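PDB 3ELE: amino Transferase from Eubacterium rectale, which probably transfers amino groups between amino acids and 2-oxo acids with pyridoxal-5'-phosphate as cofactor, as a class I and II aminotransferase. Local coordinates for residues A[312-317]-A[327-332]; A[186-191]-A[226-231]. All coordinates share one frame; numbering follows the deposited sequence.

Contact 1: A[312-317]-A[327-332]; sequences NRDLLY and CFKPDG
Cys327 meets Tyr317 where the antiparallel sheet of this class I and II aminotransferase begins, one flank of helix 306-323 lying against the short strand 327-328 and the turn that follows it. CB of Cys327 rests 3.7 Å from CD1 of Tyr317, and the sulfur stands obliquely off the ring, a loose sulfur-aromatic contact. The carbonyl oxygen of Cys327 lies at the ring's edge, in its plane, and a water joins it to the phenol: the water donates to Cys327 O at 2.6 Å and also bonds Tyr317 OH. CB of Phe328 points away from the helix, and its ring meets that of Phe158. Lys329 then returns to the helix, its side chain and that of Tyr317 crossing at about a right angle. Its CB forms a CH-pi contact 4.2 Å from the ring centroid, 27° off the normal. With CG anti to the backbone N and an extended chain beyond, CE arrives over the centre of the Arg313 guanidinium, 3.9 Å from CZ. Pro330 packs its CG against the Arg313 methylenes, 3.7 Å from CD. NE and NH2 of Arg313 grip Asp314 side-on, both through OD1; the other oxygen of Asp314 pairs with Lys310, and NH2 has a further salt bridge to Asp226. The nearby carboxylates probably offset the repulsion between Arg313 and Lys329. An alanine in place of Arg313 would probably leave the Pro330 carbonyl without its NH1 donor and OD1 of Asp314 without its two-nitrogen grip, and open a gap beside the proline ring. The bend at chi3 (57°) turns NE out of the line of the methylenes, and NH1 donates to Pro330 O at 3.1 Å, the oxygen lying in the guanidinium plane and the bond nearly straight at 164°.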
loop_
_atom_site.group_PDB
_atom_site.type_symbol
_atom_site.label_atom_id
_atom_site.label_comp_id
_atom_site.label_asym_id
_atom_site.label_seq_id
_atom_site.Cartn_x
_atom_site.Cartn_y
_atom_site.Cartn_z
ATOM N N ASN A 312 -0.582 1.871 33.157
ATOM C CA ASN A 312 -0.746 0.417 32.952
ATOM C C ASN A 312 0.565 -0.351 33.163
ATOM O O ASN A 312 0.541 -1.401 33.796
ATOM C CB ASN A 312 -1.349 0.075 31.569
ATOM C CG ASN A 312 -2.864 0.358 31.479
ATOM O OD1 ASN A 312 -3.496 0.836 32.420
ATOM N ND2 ASN A 312 -3.433 0.066 30.320
ATOM N N ARG A 313 1.687 0.186 32.655
ATOM C CA ARG A 313 3.019 -0.423 32.842
ATOM C C ARG A 313 3.319 -0.597 34.319
ATOM O O ARG A 313 3.639 -1.689 34.748
ATOM C CB ARG A 313 4.151 0.422 32.231
ATOM C CG ARG A 313 5.550 -0.253 32.284
ATOM C CD ARG A 313 6.705 0.746 32.111
ATOM N NE ARG A 313 6.654 1.808 33.114
ATOM C CZ ARG A 313 7.552 2.786 33.267
ATOM N NH1 ARG A 313 8.636 2.857 32.518
ATOM N NH2 ARG A 313 7.375 3.699 34.216
ATOM N N ASP A 314 3.198 0.494 35.071
ATOM C CA ASP A 314 3.487 0.517 36.511
ATOM C C ASP A 314 2.584 -0.419 37.321
ATOM O O ASP A 314 3.041 -1.101 38.229
ATOM C CB ASP A 314 3.373 1.956 37.055
ATOM C CG ASP A 314 4.403 2.900 36.456
ATOM O OD1 ASP A 314 5.365 2.414 35.869
ATOM O OD2 ASP A 314 4.272 4.133 36.591
ATOM N N LEU A 315 1.309 -0.463 36.955
ATOM C CA LEU A 315 0.339 -1.327 37.632
ATOM C C LEU A 315 0.714 -2.807 37.387
ATOM O O LEU A 315 0.880 -3.560 38.330
ATOM C CB LEU A 315 -1.073 -1.007 37.134
ATOM C CG LEU A 315 -2.290 -1.550 37.873
ATOM C CD1 LEU A 315 -2.383 -0.924 39.288
ATOM C CD2 LEU A 315 -3.549 -1.187 37.074
ATOM N N LEU A 316 0.928 -3.182 36.128
ATOM C CA LEU A 316 1.309 -4.564 35.766
ATOM C C LEU A 316 2.671 -4.974 36.356
ATOM O O LEU A 316 2.820 -6.087 36.877
ATOM C CB LEU A 316 1.328 -4.732 34.230
ATOM C CG LEU A 316 1.434 -6.134 33.633
ATOM C CD1 LEU A 316 0.201 -6.967 34.051
ATOM C CD2 LEU A 316 1.556 -6.049 32.128
ATOM N N TYR A 317 3.656 -4.076 36.271
ATOM C CA TYR A 317 4.999 -4.343 36.802
ATOM C C TYR A 317 4.973 -4.533 38.325
ATOM O O TYR A 317 5.572 -5.491 38.835
ATOM C CB TYR A 317 5.988 -3.225 36.419
ATOM C CG TYR A 317 7.401 -3.454 36.921
ATOM C CD1 TYR A 317 8.244 -4.367 36.282
ATOM C CD2 TYR A 317 7.898 -2.768 38.039
ATOM C CE1 TYR A 317 9.536 -4.592 36.722
ATOM C CE2 TYR A 317 9.208 -3.002 38.499
ATOM C CZ TYR A 317 10.027 -3.917 37.823
ATOM O OH TYR A 317 11.330 -4.164 38.251
ATOM N N CYS A 327 10.035 -9.591 35.750
ATOM C CA CYS A 327 9.693 -8.731 34.624
ATOM C C CYS A 327 10.864 -7.805 34.313
ATOM O O CYS A 327 11.516 -7.279 35.219
ATOM C CB CYS A 327 8.505 -7.832 34.965
ATOM S SG CYS A 327 7.049 -8.611 35.685
ATOM N N PHE A 328 11.129 -7.608 33.030
ATOM C CA PHE A 328 12.088 -6.594 32.572
ATOM C C PHE A 328 11.265 -5.295 32.564
ATOM O O PHE A 328 10.214 -5.248 31.900
ATOM C CB PHE A 328 12.635 -6.958 31.183
ATOM C CG PHE A 328 13.359 -5.838 30.489
ATOM C CD1 PHE A 328 14.494 -5.262 31.061
ATOM C CD2 PHE A 328 12.920 -5.370 29.243
ATOM C CE1 PHE A 328 15.172 -4.217 30.408
ATOM C CE2 PHE A 328 13.592 -4.332 28.586
ATOM C CZ PHE A 328 14.718 -3.756 29.170
ATOM N N LYS A 329 11.705 -4.266 33.297
ATOM C CA LYS A 329 10.950 -2.994 33.339
ATOM C C LYS A 329 11.171 -2.275 32.005
ATOM O O LYS A 329 12.282 -1.857 31.736
ATOM C CB LYS A 329 11.341 -2.095 34.519
ATOM C CG LYS A 329 10.369 -0.896 34.701
ATOM C CD LYS A 329 10.569 -0.144 36.012
ATOM C CE LYS A 329 9.483 0.957 36.185
ATOM N NZ LYS A 329 9.503 1.720 37.496
ATOM N N PRO A 330 10.117 -2.133 31.171
ATOM C CA PRO A 330 10.338 -1.513 29.858
ATOM C C PRO A 330 10.375 0.007 29.928
ATOM O O PRO A 330 9.602 0.592 30.689
ATOM C CB PRO A 330 9.109 -1.965 29.063
ATOM C CG PRO A 330 8.040 -2.085 30.069
ATOM C CD PRO A 330 8.690 -2.466 31.364
ATOM N N ASP A 331 11.250 0.631 29.129
ATOM C CA ASP A 331 11.336 2.100 29.025
ATOM C C ASP A 331 10.429 2.687 27.927
ATOM O O ASP A 331 10.196 3.908 27.906
ATOM C CB ASP A 331 12.783 2.533 28.782
ATOM C CG ASP A 331 13.681 2.274 29.982
ATOM O OD1 ASP A 331 13.226 2.480 31.129
ATOM O OD2 ASP A 331 14.838 1.871 29.779
ATOM N N GLY A 332 9.919 1.839 27.030
ATOM C CA GLY A 332 9.062 2.300 25.940
ATOM C C GLY A 332 8.198 1.215 25.336
ATOM O O GLY A 332 8.269 0.061 25.760
HETATM O O HOH W 1 12.506 -6.178 37.354
#

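Contact 2: A[186-191]-A[226-231]; sequences GTVYSE and DGIKVP
Val188 and Ile228 make the apolar half of this meeting between two loops of the large domain, one leading from strand 173-178 into helix 191-208, the other running between strands 213-217 and 240-245. All of the valine's close approaches to the second loop are made by one methyl, CG1, which is anti to the backbone N (chi1 173°). It lies 3.9 Å from CG2 of Ile228, the side chains of Val188 and Ile228 passing alongside with opposite headings, and, more loosely, 4.2 Å from CG2 of Val230. The same methyl sits 3.8 Å from the carbonyl oxygen of Lys229, so it faces backbone as well as side chains.

The other half is a proline ring set against backbone. CD of Pro231 comes within 3.4 Å of the Tyr189 carbonyl oxygen, while CG lies 3.8 Å from Glu191 N, at the start of helix 191-208. The ring therefore touches the chain on both sides of Ser190, the N-cap residue of that helix, whose hydroxyl bonds Thr193. CB of Glu191 adds a looser approach to the ring, at 4.4 Å from CG.

Polar bonds run outward from the pair. Val188 O and Ser190 N are both held by the side-chain amide of Gln159, the carbonyls of Val230 and Pro231 bond Arg221, and Glu191 reaches Tyr236 with OE2.

No hydrogen bond or salt bridge joins the two loops directly. Their mutual fit thus rests on van der Waals packing of methyls and a proline ring, while hydrogen bonds to residues elsewhere in the chain fix several of the backbone groups beside that packing.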
loop_
_atom_site.group_PDB
_atom_site.type_symbol
_atom_site.label_atom_id
_atom_site.label_comp_id
_atom_site.label_asym_id
_atom_site.label_seq_id
_atom_site.Cartn_x
_atom_site.Cartn_y
_atom_site.Cartn_z
ATOM N N GLY A 186 10.012 -3.884 25.002
ATOM C CA GLY A 186 9.844 -2.550 25.564
ATOM C C GLY A 186 11.165 -1.858 25.925
ATOM O O GLY A 186 11.161 -0.825 26.594
ATOM N N THR A 187 12.302 -2.404 25.462
ATOM C CA THR A 187 13.605 -1.825 25.719
ATOM C C THR A 187 13.780 -0.550 24.882
ATOM O O THR A 187 13.034 -0.320 23.925
ATOM C CB THR A 187 14.755 -2.811 25.388
ATOM O OG1 THR A 187 15.964 -2.337 25.990
ATOM C CG2 THR A 187 14.936 -2.989 23.851
ATOM N N VAL A 188 14.724 0.288 25.301
ATOM C CA VAL A 188 15.083 1.505 24.585
ATOM C C VAL A 188 16.594 1.513 24.514
ATOM O O VAL A 188 17.249 1.487 25.557
ATOM C CB VAL A 188 14.576 2.788 25.259
ATOM C CG1 VAL A 188 15.144 4.041 24.547
ATOM C CG2 VAL A 188 13.077 2.836 25.248
ATOM N N TYR A 189 17.151 1.536 23.308
ATOM C CA TYR A 189 18.616 1.566 23.157
ATOM C C TYR A 189 19.189 2.917 23.582
ATOM O O TYR A 189 18.703 3.975 23.157
ATOM C CB TYR A 189 19.090 1.204 21.749
ATOM C CG TYR A 189 18.717 -0.191 21.248
ATOM C CD1 TYR A 189 18.693 -1.308 22.103
ATOM C CD2 TYR A 189 18.463 -0.413 19.889
ATOM C CE1 TYR A 189 18.374 -2.593 21.624
ATOM C CE2 TYR A 189 18.149 -1.694 19.410
ATOM C CZ TYR A 189 18.107 -2.778 20.282
ATOM O OH TYR A 189 17.791 -4.029 19.806
ATOM N N SER A 190 20.179 2.868 24.476
ATOM C CA SER A 190 20.855 4.055 24.992
ATOM C C SER A 190 21.751 4.657 23.928
ATOM O O SER A 190 22.103 3.985 22.953
ATOM C CB SER A 190 21.737 3.680 26.192
ATOM O OG SER A 190 22.743 2.748 25.792
ATOM N N GLU A 191 22.158 5.906 24.150
ATOM C CA GLU A 191 23.112 6.586 23.267
ATOM C C GLU A 191 24.371 5.735 23.099
ATOM O O GLU A 191 24.895 5.614 21.981
ATOM C CB GLU A 191 23.508 7.959 23.820
ATOM C CG GLU A 191 24.314 8.784 22.841
ATOM C CD GLU A 191 24.779 10.127 23.380
ATOM O OE1 GLU A 191 25.193 10.211 24.567
ATOM O OE2 GLU A 191 24.790 11.085 22.574
ATOM N N ASP A 226 9.319 8.089 31.685
ATOM C CA ASP A 226 10.269 8.600 32.708
ATOM C C ASP A 226 11.401 9.501 32.181
ATOM O O ASP A 226 12.510 9.511 32.744
ATOM C CB ASP A 226 10.895 7.424 33.508
ATOM C CG ASP A 226 9.863 6.497 34.142
ATOM O OD1 ASP A 226 8.758 6.959 34.503
ATOM O OD2 ASP A 226 10.203 5.299 34.307
ATOM N N GLY A 227 11.125 10.252 31.119
ATOM C CA GLY A 227 12.130 11.113 30.522
ATOM C C GLY A 227 13.294 10.397 29.839
ATOM O O GLY A 227 14.327 11.014 29.612
ATOM N N ILE A 228 13.140 9.105 29.522
ATOM C CA ILE A 228 14.182 8.342 28.837
ATOM C C ILE A 228 14.267 8.909 27.426
ATOM O O ILE A 228 13.233 9.227 26.831
ATOM C CB ILE A 228 13.874 6.807 28.815
ATOM C CG1 ILE A 228 13.907 6.229 30.240
ATOM C CG2 ILE A 228 14.890 6.036 27.931
ATOM C CD1 ILE A 228 15.306 6.207 30.877
ATOM N N LYS A 229 15.495 9.053 26.919
ATOM C CA LYS A 229 15.748 9.618 25.592
ATOM C C LYS A 229 15.888 8.513 24.539
ATOM O O LYS A 229 16.588 7.516 24.769
ATOM C CB LYS A 229 17.022 10.487 25.618
ATOM C CG LYS A 229 17.256 11.303 24.322
ATOM C CD LYS A 229 18.269 12.435 24.523
ATOM C CE LYS A 229 18.402 13.342 23.307
ATOM N NZ LYS A 229 19.355 14.454 23.599
ATOM N N VAL A 230 15.179 8.687 23.416
ATOM C CA VAL A 230 15.280 7.827 22.245
ATOM C C VAL A 230 16.237 8.622 21.325
ATOM O O VAL A 230 15.836 9.645 20.779
ATOM C CB VAL A 230 13.897 7.603 21.560
ATOM C CG1 VAL A 230 14.028 6.643 20.382
ATOM C CG2 VAL A 230 12.905 7.042 22.547
ATOM N N PRO A 231 17.524 8.223 21.211
ATOM C CA PRO A 231 18.421 8.978 20.311
ATOM C C PRO A 231 17.991 8.958 18.841
ATOM O O PRO A 231 17.570 7.907 18.366
ATOM C CB PRO A 231 19.751 8.219 20.440
ATOM C CG PRO A 231 19.690 7.560 21.705
ATOM C CD PRO A 231 18.259 7.144 21.881
#

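In the fold
The two contacts lie about 14 Å apart, centre to centre, and follow one another along the chain: contact 2 is complete at residue 231, well before contact 1 opens on helix 306-323. Contact 2 joins loops that leave strands of the seven-stranded mixed sheet, whereas contact 1 belongs to the four-stranded antiparallel sheet and its helix. They touch directly. Gly332 N probably hydrogen-bonds Gly186 O at 3.0 Å, and Asp331 CB packs on Val188 CG2. Together they tie the helix and turn of the smaller sheet to the two loops after strands 173-178 and 213-217, which also carry Asn183 and Tyr220 of the cofactor pocket.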